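Local atomic coordinates of peptidase S15/CocE/NonD (Thaumarchaeota archaeon SCGC AB-539-E09, PDB entry 4PF1), a protein that acts as an aminopeptidase, a serine peptidase of the alpha/beta hydrolase fold that probably removes residues from the N-terminal end of peptides. Residues T590-P593 / F597-P600; F197-F202 / R556-Q561; A234-G239 / A433-Y438; S451-W456 / F581-R586. All coordinates share one frame; numbering follows the deposited sequence.

From the N terminus, 197-202 comes first, a small hairpin in the S15 peptidase part, and 234-239 ends helix 231-238. Interaction 3 then closes its loop at 433-438, wholly within the longer loop that interaction 2 closes at 556-561. Interaction 4 opens at 451-456, inside that longer loop, and closes beyond it at 581-586, so interactions 2 and 4 cross. Interaction 1 follows as a short local closure, 590-593 with 597-600. Interactions 2 and 3 tie the peptidase part to the C-terminal domain, while 1 and 4 join parts of the C-terminal domain to each other. Segment 581-586 joins three contacts: Asp585 pairs with Phe202, Phe581 with Tyr438, and Arg586 with Gly239.

Interaction 1 (T590-P593 / F597-P600); sequences TFVP and FAPP
Val592 points its side chain at Ala598 and Pro599, and its two methyls divide the work. CG2 goes to Ala598, with CG2 of Val592 3.9 Å from CB of Ala598. CG1 goes to the proline, with CG1 of Val592 4.2 Å from CD of Pro599. The valine therefore meets two successive residues with its two branches. The CA atoms of Val592 and Ala598 are 6.3 Å apart, close enough for such short side chains to touch.

The torsion explains the split. CG1 is anti to the carbonyl carbon (chi1 -65°), which leaves CG2 between the backbone N and the carbonyl carbon. Ala598 presents its CB obliquely rather than pointing it straight at the valine. Pro599 offers the ring carbon next to its nitrogen, so its CD does the touching.

Both segments belong to the long loop between strand 571-577 and strand 606-625. This loop is part of the C-terminal non-catalytic domain, which in S15 peptidases is a beta sandwich of jelly-roll type. Only three residues separate the segments, and neither forms a regular helix or strand. Carbon atoms alone meet across the contact, with no hydrogen bond, and 87 Å² is buried in total.

The backbone carbonyls of the touching residues are held from outside the pair. Val592 O accepts from Arg536 NH1, and Ala598 O accepts from Asn240 ND2, just past the end of helix 231-238. Ser602 serves both segments, its carbonyl taking Thr590 OG1 and its hydroxyl bonding Pro599 O.

Interaction 2 (F197-F202 / R556-Q561); sequences FHMGAF and RIPLPQ
Met199 makes the apolar contacts, against Ile557 and Pro558. Its sulfur touches one corner of the proline, with SD of Met199 3.7 Å from CD of Pro558. Its terminal methyl continues to the isoleucine, with CE of Met199 3.8 Å from CG2 of Ile557. The methionine and isoleucine side chains cross at about a right angle. CG of Met199 is anti to the carbonyl carbon, and a bend at the sulfur (chi3 -83°) turns CE aside to reach both partners.

The one contact with a polar atom is van der Waals in kind: CE of Met199 lies 3.6 Å from the carbonyl O of Pro558. No hydrogen bond spans the two segments.

Backbone bonds shape the methionine's side. His198 to Ala201 form a type I' turn, with Met199 and Gly200 at its corners, and so a tight two-residue beta hairpin. His198 N donates to Ala201 O at 3.0 Å, and Ala201 N to His198 O at 3.1 Å. The hairpin puts Met199 at its apex, facing the end of strand 553-558 in the C-terminal domain. Strand 525-534 flanks the contact: Phe533 and Asp531 touch Met199, and Asp531 OD1 also takes His198 ND1.

Interaction 3 (A234-G239 / A433-Y438); sequences AYLRAG and AKPVPY
Leu236 reaches from helix 231-238 to Pro435 and Ala433. Its CB already leaves the backbone toward segment 433-438. CG is anti to the backbone N (chi1 -172°) and carries the branch outward to its two methyls.

CD1 takes the proline. CD1 of Leu236 lies 3.8 Å from CD of Pro435 and 3.9 Å from CG of Pro435, so the methyl sits against the bond between these two ring carbons. CD2 takes the loop backbone instead, with CD2 of Leu236 3.9 Å from the carbonyl O of Ala433. The alanine's own CB points away, and its main chain does the touching.

This joins the last turn of a helix in the peptidase part to the loop after strand 425-430 in the C-terminal domain. The helix ends at Ala238. Gly239, the next residue, leaves helical angles with positive phi (90°). Gly239 N still donates to Tyr235 O at 3.3 Å.

Phe581 packs on both Leu236 and Pro435, and Arg586 also touches the leucine. Next to the contact, both segments reach another copy of the protein: Arg237 NH1 forms a salt bridge with Asp513 of a neighbouring subunit, and Lys434 NZ bonds Val470 O of the same subunit.

Interaction 4 (S451-W456 / F581-R586); sequences STWGEW and FPLYDR
An ST turn at Ser451, in the loop between strand 425-430 and helix 462-465, precedes the two tryptophans that meet Leu583. Ser451 OG accepts from Trp453 N at 3.2 Å, with an N-H...O angle of 158°. Three residues further on, Trp456 points toward the other segment, while Trp453 gets there only with the end of its indole. The two rings converge on one leucine.

Leu583 gives one methyl mainly to each ring. CD1 of Leu583 is 3.8 Å from CH2 of Trp453, at the far end of the six-membered ring. CD2 of Leu583 is 3.7 Å from CZ2 of Trp456. CD2 of Leu583 also approaches the first indole, 3.9 Å from CZ3 of Trp453. With CG anti to the backbone N (chi1 179°), the branch of Leu583 extends toward both tryptophans. The side chain of Trp453 crosses that of Leu583 at about a right angle.

Both segments are loops of the C-terminal domain, the second with a cis peptide bond before Pro582. The Trp453 side chain is close to Ser161, His328 and Asp295 but makes no contact with them; these three are arranged like the Ser-His-Asp triad expected of a serine peptidase. Its NE1 bonds Glu297 OE1, which holds the polar side of the indole. An alanine in place of Trp453 would probably leave Leu583 CD1 without its ring partner, open a gap beside Leu583, and cost Glu297 this donor.

Trp456 also has the carbonyl O of Trp453 at its edge, in the ring plane. Tyr438 meets the Trp456 ring edge-to-face, and Met527 of strand 525-534 touches it too.

Interaction 1 (T590-P593 / F597-P600)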
loop_
_atom_site.group_PDB
_atom_site.type_symbol
_atom_site.label_atom_id
_atom_site.label_comp_id
_atom_site.label_asym_id
_atom_site.label_seq_id
_atom_site.Cartn_x
_atom_site.Cartn_y
_atom_site.Cartn_z
ATOM N N THR A 590 -15.622 -31.199 29.459
ATOM C CA THR A 590 -15.824 -32.099 30.596
ATOM C C THR A 590 -15.581 -31.228 31.815
ATOM O O THR A 590 -14.706 -30.357 31.758
ATOM C CB THR A 590 -14.941 -33.374 30.558
ATOM O OG1 THR A 590 -13.574 -33.041 30.786
ATOM C CG2 THR A 590 -15.108 -34.189 29.282
ATOM N N PHE A 591 -16.377 -31.387 32.883
ATOM C CA PHE A 591 -16.234 -30.535 34.065
ATOM C C PHE A 591 -14.949 -30.825 34.850
ATOM O O PHE A 591 -14.698 -31.967 35.247
ATOM C CB PHE A 591 -17.457 -30.639 34.992
ATOM C CG PHE A 591 -17.429 -29.654 36.141
ATOM C CD1 PHE A 591 -17.783 -28.324 35.947
ATOM C CD2 PHE A 591 -17.024 -30.051 37.410
ATOM C CE1 PHE A 591 -17.749 -27.411 37.006
ATOM C CE2 PHE A 591 -16.982 -29.136 38.467
ATOM C CZ PHE A 591 -17.346 -27.823 38.259
ATOM N N VAL A 592 -14.155 -29.762 35.086
ATOM C CA VAL A 592 -12.922 -29.778 35.885
ATOM C C VAL A 592 -13.043 -28.689 36.983
ATOM O O VAL A 592 -13.776 -27.718 36.772
ATOM C CB VAL A 592 -11.624 -29.604 35.031
ATOM C CG1 VAL A 592 -11.420 -30.780 34.086
ATOM C CG2 VAL A 592 -11.609 -28.277 34.270
ATOM N N PRO A 593 -12.368 -28.815 38.155
ATOM C CA PRO A 593 -12.507 -27.771 39.190
ATOM C C PRO A 593 -12.009 -26.394 38.722
ATOM O O PRO A 593 -12.633 -25.377 39.037
ATOM C CB PRO A 593 -11.663 -28.307 40.356
ATOM C CG PRO A 593 -11.539 -29.771 40.103
ATOM C CD PRO A 593 -11.485 -29.906 38.617
ATOM N N PHE A 597 -5.909 -25.034 34.889
ATOM C CA PHE A 597 -5.007 -26.179 35.005
ATOM C C PHE A 597 -5.681 -27.495 34.554
ATOM O O PHE A 597 -5.303 -28.572 35.029
ATOM C CB PHE A 597 -4.506 -26.307 36.465
ATOM C CG PHE A 597 -4.072 -25.000 37.095
ATOM C CD1 PHE A 597 -2.843 -24.431 36.779
ATOM C CD2 PHE A 597 -4.894 -24.340 38.001
ATOM C CE1 PHE A 597 -2.448 -23.220 37.354
ATOM C CE2 PHE A 597 -4.497 -23.131 38.578
ATOM C CZ PHE A 597 -3.277 -22.578 38.251
ATOM N N ALA A 598 -6.646 -27.411 33.606
ATOM C CA ALA A 598 -7.354 -28.590 33.091
ATOM C C ALA A 598 -6.371 -29.594 32.439
ATOM O O ALA A 598 -5.551 -29.194 31.608
ATOM C CB ALA A 598 -8.417 -28.167 32.092
ATOM N N PRO A 599 -6.393 -30.888 32.852
ATOM C CA PRO A 599 -5.438 -31.857 32.276
ATOM C C PRO A 599 -5.762 -32.195 30.809
ATOM O O PRO A 599 -6.907 -32.020 30.397
ATOM C CB PRO A 599 -5.574 -33.078 33.193
ATOM C CG PRO A 599 -6.938 -32.982 33.757
ATOM C CD PRO A 599 -7.279 -31.523 33.853
ATOM N N PRO A 600 -4.781 -32.671 29.994
ATOM C CA PRO A 600 -5.076 -32.948 28.571
ATOM C C PRO A 600 -6.202 -33.970 28.335
ATOM O O PRO A 600 -6.931 -33.836 27.351
ATOM C CB PRO A 600 -3.740 -33.465 28.016
ATOM C CG PRO A 600 -2.933 -33.847 29.215
ATOM C CD PRO A 600 -3.354 -32.906 30.298
#

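Interaction 2 (F197-F202 / R556-Q561)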
loop_
_atom_site.group_PDB
_atom_site.type_symbol
_atom_site.label_atom_id
_atom_site.label_comp_id
_atom_site.label_asym_id
_atom_site.label_seq_id
_atom_site.Cartn_x
_atom_site.Cartn_y
_atom_site.Cartn_z
ATOM N N PHE A 197 -12.013 -11.571 31.788
ATOM C CA PHE A 197 -13.007 -12.600 31.457
ATOM C C PHE A 197 -14.265 -11.974 30.851
ATOM O O PHE A 197 -14.584 -10.822 31.148
ATOM C CB PHE A 197 -13.434 -13.413 32.711
ATOM C CG PHE A 197 -12.373 -14.085 33.553
ATOM C CD1 PHE A 197 -11.641 -13.357 34.488
ATOM C CD2 PHE A 197 -12.232 -15.467 33.546
ATOM C CE1 PHE A 197 -10.707 -13.987 35.314
ATOM C CE2 PHE A 197 -11.292 -16.098 34.371
ATOM C CZ PHE A 197 -10.538 -15.354 35.251
ATOM N N HIS A 198 -15.009 -12.765 30.052
ATOM C CA HIS A 198 -16.330 -12.416 29.534
ATOM C C HIS A 198 -17.287 -13.503 29.975
ATOM O O HIS A 198 -17.233 -14.620 29.454
ATOM C CB HIS A 198 -16.331 -12.243 28.003
ATOM C CG HIS A 198 -15.831 -10.911 27.536
ATOM N ND1 HIS A 198 -16.345 -10.310 26.407
ATOM C CD2 HIS A 198 -14.849 -10.127 28.038
ATOM C CE1 HIS A 198 -15.665 -9.186 26.258
ATOM N NE2 HIS A 198 -14.750 -9.037 27.211
ATOM N N MET A 199 -18.082 -13.210 31.025
ATOM C CA MET A 199 -19.042 -14.139 31.644
ATOM C C MET A 199 -18.373 -15.509 31.990
ATOM O O MET A 199 -18.947 -16.574 31.741
ATOM C CB MET A 199 -20.299 -14.314 30.760
ATOM C CG MET A 199 -21.224 -13.104 30.799
ATOM S SD MET A 199 -22.589 -13.175 29.606
ATOM C CE MET A 199 -21.763 -12.571 28.118
ATOM N N GLY A 200 -17.161 -15.441 32.550
ATOM C CA GLY A 200 -16.410 -16.618 32.981
ATOM C C GLY A 200 -15.347 -17.147 32.036
ATOM O O GLY A 200 -14.464 -17.896 32.465
ATOM N N ALA A 201 -15.439 -16.804 30.739
ATOM C CA ALA A 201 -14.475 -17.257 29.736
ATOM C C ALA A 201 -13.206 -16.406 29.813
ATOM O O ALA A 201 -13.263 -15.198 29.599
ATOM C CB ALA A 201 -15.091 -17.193 28.350
ATOM N N PHE A 202 -12.071 -17.036 30.169
ATOM C CA PHE A 202 -10.787 -16.362 30.385
ATOM C C PHE A 202 -10.122 -15.859 29.096
ATOM O O PHE A 202 -9.882 -16.639 28.172
ATOM C CB PHE A 202 -9.817 -17.284 31.144
ATOM C CG PHE A 202 -8.495 -16.647 31.524
ATOM C CD1 PHE A 202 -8.456 -15.419 32.182
ATOM C CD2 PHE A 202 -7.293 -17.293 31.262
ATOM C CE1 PHE A 202 -7.236 -14.838 32.542
ATOM C CE2 PHE A 202 -6.075 -16.717 31.640
ATOM C CZ PHE A 202 -6.054 -15.491 32.270
ATOM N N ARG A 556 -28.884 -17.329 29.533
ATOM C CA ARG A 556 -29.183 -15.920 29.307
ATOM C C ARG A 556 -27.869 -15.233 28.999
ATOM O O ARG A 556 -26.996 -15.170 29.867
ATOM C CB ARG A 556 -29.893 -15.289 30.519
ATOM C CG ARG A 556 -30.748 -14.079 30.148
ATOM C CD ARG A 556 -31.223 -13.316 31.371
ATOM N NE ARG A 556 -30.434 -12.103 31.593
ATOM C CZ ARG A 556 -30.840 -10.878 31.272
ATOM N NH1 ARG A 556 -32.038 -10.687 30.734
ATOM N NH2 ARG A 556 -30.055 -9.833 31.499
ATOM N N ILE A 557 -27.668 -14.833 27.733
ATOM C CA ILE A 557 -26.406 -14.228 27.311
ATOM C C ILE A 557 -26.643 -12.787 26.819
ATOM O O ILE A 557 -26.977 -12.578 25.646
ATOM C CB ILE A 557 -25.650 -15.098 26.250
ATOM C CG1 ILE A 557 -25.587 -16.587 26.665
ATOM C CG2 ILE A 557 -24.239 -14.547 25.987
ATOM C CD1 ILE A 557 -25.387 -17.574 25.495
ATOM N N PRO A 558 -26.474 -11.775 27.708
ATOM C CA PRO A 558 -26.589 -10.379 27.252
ATOM C C PRO A 558 -25.432 -10.062 26.312
ATOM O O PRO A 558 -24.310 -10.510 26.554
ATOM C CB PRO A 558 -26.523 -9.557 28.553
ATOM C CG PRO A 558 -26.582 -10.567 29.685
ATOM C CD PRO A 558 -26.057 -11.845 29.122
ATOM N N LEU A 559 -25.715 -9.373 25.203
ATOM C CA LEU A 559 -24.701 -9.099 24.191
ATOM C C LEU A 559 -24.329 -7.608 24.141
ATOM O O LEU A 559 -25.114 -6.776 24.596
ATOM C CB LEU A 559 -25.196 -9.590 22.814
ATOM C CG LEU A 559 -25.405 -11.111 22.686
ATOM C CD1 LEU A 559 -26.322 -11.442 21.530
ATOM C CD2 LEU A 559 -24.075 -11.851 22.548
ATOM N N PRO A 560 -23.136 -7.244 23.590
ATOM C CA PRO A 560 -22.750 -5.816 23.540
ATOM C C PRO A 560 -23.817 -4.919 22.909
ATOM O O PRO A 560 -24.586 -5.367 22.065
ATOM C CB PRO A 560 -21.475 -5.829 22.697
ATOM C CG PRO A 560 -20.892 -7.171 22.923
ATOM C CD PRO A 560 -22.060 -8.107 23.049
ATOM N N GLN A 561 -23.851 -3.650 23.326
ATOM C CA GLN A 561 -24.831 -2.658 22.873
ATOM C C GLN A 561 -24.867 -2.513 21.361
ATOM O O GLN A 561 -23.849 -2.706 20.684
ATOM C CB GLN A 561 -24.557 -1.276 23.503
ATOM C CG GLN A 561 -24.434 -1.279 25.025
ATOM C CD GLN A 561 -25.630 -1.862 25.745
ATOM O OE1 GLN A 561 -26.788 -1.528 25.468
ATOM N NE2 GLN A 561 -25.365 -2.714 26.725
#

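Interaction 3 (A234-G239 / A433-Y438)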
loop_
_atom_site.group_PDB
_atom_site.type_symbol
_atom_site.label_atom_id
_atom_site.label_comp_id
_atom_site.label_asym_id
_atom_site.label_seq_id
_atom_site.Cartn_x
_atom_site.Cartn_y
_atom_site.Cartn_z
ATOM N N ALA A 234 0.751 -21.481 19.448
ATOM C CA ALA A 234 1.436 -21.373 20.745
ATOM C C ALA A 234 0.537 -21.749 21.930
ATOM O O ALA A 234 0.931 -22.584 22.742
ATOM C CB ALA A 234 1.983 -19.962 20.935
ATOM N N TYR A 235 -0.669 -21.147 22.020
ATOM C CA TYR A 235 -1.599 -21.384 23.126
ATOM C C TYR A 235 -2.222 -22.797 23.079
ATOM O O TYR A 235 -2.465 -23.381 24.139
ATOM C CB TYR A 235 -2.683 -20.292 23.173
ATOM C CG TYR A 235 -2.179 -18.983 23.751
ATOM C CD1 TYR A 235 -1.562 -18.032 22.943
ATOM C CD2 TYR A 235 -2.289 -18.709 25.113
ATOM C CE1 TYR A 235 -1.072 -16.838 23.473
ATOM C CE2 TYR A 235 -1.816 -17.510 25.652
ATOM C CZ TYR A 235 -1.203 -16.579 24.827
ATOM O OH TYR A 235 -0.714 -15.402 25.343
ATOM N N LEU A 236 -2.434 -23.361 21.865
ATOM C CA LEU A 236 -2.977 -24.720 21.704
ATOM C C LEU A 236 -1.967 -25.779 22.176
ATOM O O LEU A 236 -2.363 -26.742 22.837
ATOM C CB LEU A 236 -3.395 -24.982 20.242
ATOM C CG LEU A 236 -4.165 -26.291 19.948
ATOM C CD1 LEU A 236 -5.471 -26.372 20.744
ATOM C CD2 LEU A 236 -4.455 -26.429 18.454
ATOM N N ARG A 237 -0.664 -25.583 21.859
ATOM C CA ARG A 237 0.416 -26.496 22.263
ATOM C C ARG A 237 0.606 -26.490 23.781
ATOM O O ARG A 237 0.949 -27.525 24.351
ATOM C CB ARG A 237 1.734 -26.140 21.564
ATOM C CG ARG A 237 1.778 -26.563 20.100
ATOM C CD ARG A 237 3.140 -26.297 19.501
ATOM N NE ARG A 237 3.067 -26.016 18.067
ATOM C CZ ARG A 237 4.108 -25.641 17.329
ATOM N NH1 ARG A 237 5.308 -25.502 17.882
ATOM N NH2 ARG A 237 3.959 -25.402 16.033
ATOM N N ALA A 238 0.357 -25.333 24.436
ATOM C CA ALA A 238 0.443 -25.199 25.896
ATOM C C ALA A 238 -0.692 -25.982 26.580
ATOM O O ALA A 238 -0.501 -26.504 27.677
ATOM C CB ALA A 238 0.393 -23.733 26.297
ATOM N N GLY A 239 -1.838 -26.086 25.902
ATOM C CA GLY A 239 -2.995 -26.834 26.384
ATOM C C GLY A 239 -3.952 -25.997 27.203
ATOM O O GLY A 239 -5.136 -25.901 26.874
ATOM N N ALA A 433 -9.692 -30.141 20.174
ATOM C CA ALA A 433 -8.399 -30.353 19.504
ATOM C C ALA A 433 -8.296 -29.443 18.264
ATOM O O ALA A 433 -7.192 -29.133 17.816
ATOM C CB ALA A 433 -8.234 -31.818 19.110
ATOM N N LYS A 434 -9.457 -28.988 17.742
ATOM C CA LYS A 434 -9.543 -28.056 16.612
ATOM C C LYS A 434 -10.418 -26.836 17.000
ATOM O O LYS A 434 -11.542 -26.705 16.505
ATOM C CB LYS A 434 -10.095 -28.766 15.363
ATOM C CG LYS A 434 -9.060 -29.603 14.631
ATOM C CD LYS A 434 -9.692 -30.364 13.486
ATOM C CE LYS A 434 -8.658 -30.978 12.586
ATOM N NZ LYS A 434 -9.249 -32.016 11.708
ATOM N N PRO A 435 -9.959 -25.953 17.930
ATOM C CA PRO A 435 -10.808 -24.812 18.312
ATOM C C PRO A 435 -11.001 -23.828 17.165
ATOM O O PRO A 435 -10.116 -23.670 16.319
ATOM C CB PRO A 435 -10.050 -24.176 19.479
ATOM C CG PRO A 435 -8.637 -24.582 19.285
ATOM C CD PRO A 435 -8.664 -25.932 18.647
ATOM N N VAL A 436 -12.170 -23.187 17.127
ATOM C CA VAL A 436 -12.508 -22.201 16.099
ATOM C C VAL A 436 -11.625 -20.940 16.301
ATOM O O VAL A 436 -11.627 -20.364 17.395
ATOM C CB VAL A 436 -14.029 -21.849 16.111
ATOM C CG1 VAL A 436 -14.383 -20.908 14.964
ATOM C CG2 VAL A 436 -14.894 -23.109 16.056
ATOM N N PRO A 437 -10.839 -20.516 15.284
ATOM C CA PRO A 437 -10.026 -19.303 15.461
ATOM C C PRO A 437 -10.913 -18.050 15.489
ATOM O O PRO A 437 -11.790 -17.904 14.633
ATOM C CB PRO A 437 -9.078 -19.335 14.265
ATOM C CG PRO A 437 -9.801 -20.109 13.222
ATOM C CD PRO A 437 -10.694 -21.081 13.923
ATOM N N TYR A 438 -10.728 -17.172 16.516
ATOM C CA TYR A 438 -11.542 -15.953 16.687
ATOM C C TYR A 438 -11.348 -14.994 15.511
ATOM O O TYR A 438 -12.225 -14.182 15.219
ATOM C CB TYR A 438 -11.254 -15.259 18.038
ATOM C CG TYR A 438 -10.059 -14.330 18.077
ATOM C CD1 TYR A 438 -8.760 -14.829 18.012
ATOM C CD2 TYR A 438 -10.219 -12.969 18.332
ATOM C CE1 TYR A 438 -7.653 -13.982 18.098
ATOM C CE2 TYR A 438 -9.119 -12.116 18.443
ATOM C CZ TYR A 438 -7.837 -12.626 18.319
ATOM O OH TYR A 438 -6.754 -11.787 18.433
#

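Interaction 4 (S451-W456 / F581-R586)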
loop_
_atom_site.group_PDB
_atom_site.type_symbol
_atom_site.label_atom_id
_atom_site.label_comp_id
_atom_site.label_asym_id
_atom_site.label_seq_id
_atom_site.Cartn_x
_atom_site.Cartn_y
_atom_site.Cartn_z
ATOM N N SER A 451 -0.440 -5.429 14.051
ATOM C CA SER A 451 -1.697 -5.909 14.653
ATOM C C SER A 451 -2.915 -5.078 14.227
ATOM O O SER A 451 -2.855 -3.845 14.236
ATOM C CB SER A 451 -1.594 -5.910 16.175
ATOM O OG SER A 451 -2.838 -6.216 16.782
ATOM N N THR A 452 -4.022 -5.765 13.881
ATOM C CA THR A 452 -5.297 -5.126 13.526
ATOM C C THR A 452 -6.363 -5.465 14.599
ATOM O O THR A 452 -7.562 -5.470 14.304
ATOM C CB THR A 452 -5.744 -5.526 12.103
ATOM O OG1 THR A 452 -5.942 -6.943 12.043
ATOM C CG2 THR A 452 -4.765 -5.059 11.019
ATOM N N TRP A 453 -5.903 -5.718 15.854
ATOM C CA TRP A 453 -6.699 -6.068 17.051
ATOM C C TRP A 453 -7.838 -5.059 17.303
ATOM O O TRP A 453 -8.914 -5.447 17.774
ATOM C CB TRP A 453 -5.756 -6.162 18.278
ATOM C CG TRP A 453 -6.380 -5.995 19.638
ATOM C CD1 TRP A 453 -6.253 -4.917 20.464
ATOM C CD2 TRP A 453 -7.049 -7.009 20.406
ATOM N NE1 TRP A 453 -6.839 -5.178 21.681
ATOM C CE2 TRP A 453 -7.356 -6.446 21.665
ATOM C CE3 TRP A 453 -7.466 -8.326 20.134
ATOM C CZ2 TRP A 453 -8.075 -7.146 22.643
ATOM C CZ3 TRP A 453 -8.179 -9.014 21.101
ATOM C CH2 TRP A 453 -8.472 -8.429 22.341
ATOM N N GLY A 454 -7.587 -3.793 16.967
ATOM C CA GLY A 454 -8.554 -2.714 17.121
ATOM C C GLY A 454 -9.717 -2.781 16.153
ATOM O O GLY A 454 -10.752 -2.161 16.395
ATOM N N GLU A 455 -9.568 -3.550 15.053
ATOM C CA GLU A 455 -10.600 -3.677 14.017
ATOM C C GLU A 455 -11.354 -5.019 14.083
ATOM O O GLU A 455 -12.319 -5.200 13.345
ATOM C CB GLU A 455 -9.970 -3.538 12.605
ATOM C CG GLU A 455 -8.923 -2.443 12.447
ATOM C CD GLU A 455 -8.254 -2.360 11.083
ATOM O OE1 GLU A 455 -7.650 -1.305 10.786
ATOM O OE2 GLU A 455 -8.327 -3.345 10.311
ATOM N N TRP A 456 -10.911 -5.953 14.945
ATOM C CA TRP A 456 -11.408 -7.331 14.997
ATOM C C TRP A 456 -12.921 -7.484 15.251
ATOM O O TRP A 456 -13.515 -8.401 14.687
ATOM C CB TRP A 456 -10.573 -8.181 15.978
ATOM C CG TRP A 456 -11.198 -8.569 17.290
ATOM C CD1 TRP A 456 -10.896 -8.052 18.516
ATOM C CD2 TRP A 456 -12.008 -9.729 17.536
ATOM N NE1 TRP A 456 -11.531 -8.770 19.504
ATOM C CE2 TRP A 456 -12.236 -9.794 18.928
ATOM C CE3 TRP A 456 -12.608 -10.694 16.706
ATOM C CZ2 TRP A 456 -13.054 -10.771 19.509
ATOM C CZ3 TRP A 456 -13.416 -11.662 17.282
ATOM C CH2 TRP A 456 -13.626 -11.701 18.667
ATOM N N PHE A 581 -10.777 -18.997 19.977
ATOM C CA PHE A 581 -9.366 -19.224 20.288
ATOM C C PHE A 581 -8.383 -18.436 19.377
ATOM O O PHE A 581 -8.688 -18.237 18.205
ATOM C CB PHE A 581 -9.114 -20.740 20.147
ATOM C CG PHE A 581 -7.905 -21.283 20.854
ATOM C CD1 PHE A 581 -7.919 -21.493 22.227
ATOM C CD2 PHE A 581 -6.747 -21.588 20.149
ATOM C CE1 PHE A 581 -6.788 -21.976 22.890
ATOM C CE2 PHE A 581 -5.617 -22.075 20.810
ATOM C CZ PHE A 581 -5.648 -22.272 22.177
ATOM N N PRO A 582 -7.185 -17.991 19.865
ATOM C CA PRO A 582 -6.595 -18.185 21.205
ATOM C C PRO A 582 -6.951 -17.108 22.233
ATOM O O PRO A 582 -6.495 -17.209 23.373
ATOM C CB PRO A 582 -5.094 -18.180 20.909
ATOM C CG PRO A 582 -4.955 -17.199 19.780
ATOM C CD PRO A 582 -6.235 -17.299 18.966
ATOM N N LEU A 583 -7.743 -16.078 21.841
ATOM C CA LEU A 583 -8.164 -14.994 22.744
ATOM C C LEU A 583 -8.753 -15.583 24.027
ATOM O O LEU A 583 -8.304 -15.237 25.114
ATOM C CB LEU A 583 -9.174 -14.051 22.046
ATOM C CG LEU A 583 -9.743 -12.866 22.873
ATOM C CD1 LEU A 583 -8.626 -12.040 23.552
ATOM C CD2 LEU A 583 -10.596 -11.968 22.009
ATOM N N TYR A 584 -9.687 -16.536 23.887
ATOM C CA TYR A 584 -10.265 -17.244 25.026
ATOM C C TYR A 584 -9.675 -18.638 25.117
ATOM O O TYR A 584 -9.484 -19.287 24.085
ATOM C CB TYR A 584 -11.796 -17.318 24.907
ATOM C CG TYR A 584 -12.464 -15.968 25.008
ATOM C CD1 TYR A 584 -12.726 -15.210 23.871
ATOM C CD2 TYR A 584 -12.795 -15.426 26.246
ATOM C CE1 TYR A 584 -13.314 -13.951 23.962
ATOM C CE2 TYR A 584 -13.400 -14.176 26.348
ATOM C CZ TYR A 584 -13.642 -13.434 25.204
ATOM O OH TYR A 584 -14.226 -12.199 25.304
ATOM N N ASP A 585 -9.382 -19.115 26.344
ATOM C CA ASP A 585 -8.877 -20.478 26.509
ATOM C C ASP A 585 -10.011 -21.474 26.208
ATOM O O ASP A 585 -11.188 -21.113 26.309
ATOM C CB ASP A 585 -8.265 -20.704 27.910
ATOM C CG ASP A 585 -9.211 -20.584 29.093
ATOM O OD1 ASP A 585 -10.313 -20.022 28.923
ATOM O OD2 ASP A 585 -8.827 -21.007 30.199
ATOM N N ARG A 586 -9.662 -22.685 25.765
ATOM C CA ARG A 586 -10.660 -23.692 25.400
ATOM C C ARG A 586 -11.382 -24.238 26.601
ATOM O O ARG A 586 -10.757 -24.525 27.630
ATOM C CB ARG A 586 -10.015 -24.876 24.666
ATOM C CG ARG A 586 -9.274 -24.523 23.396
ATOM C CD ARG A 586 -8.386 -25.668 22.954
ATOM N NE ARG A 586 -7.429 -26.071 23.989
ATOM C CZ ARG A 586 -7.033 -27.325 24.192
ATOM N NH1 ARG A 586 -7.510 -28.309 23.442
ATOM N NH2 ARG A 586 -6.164 -27.603 25.152
#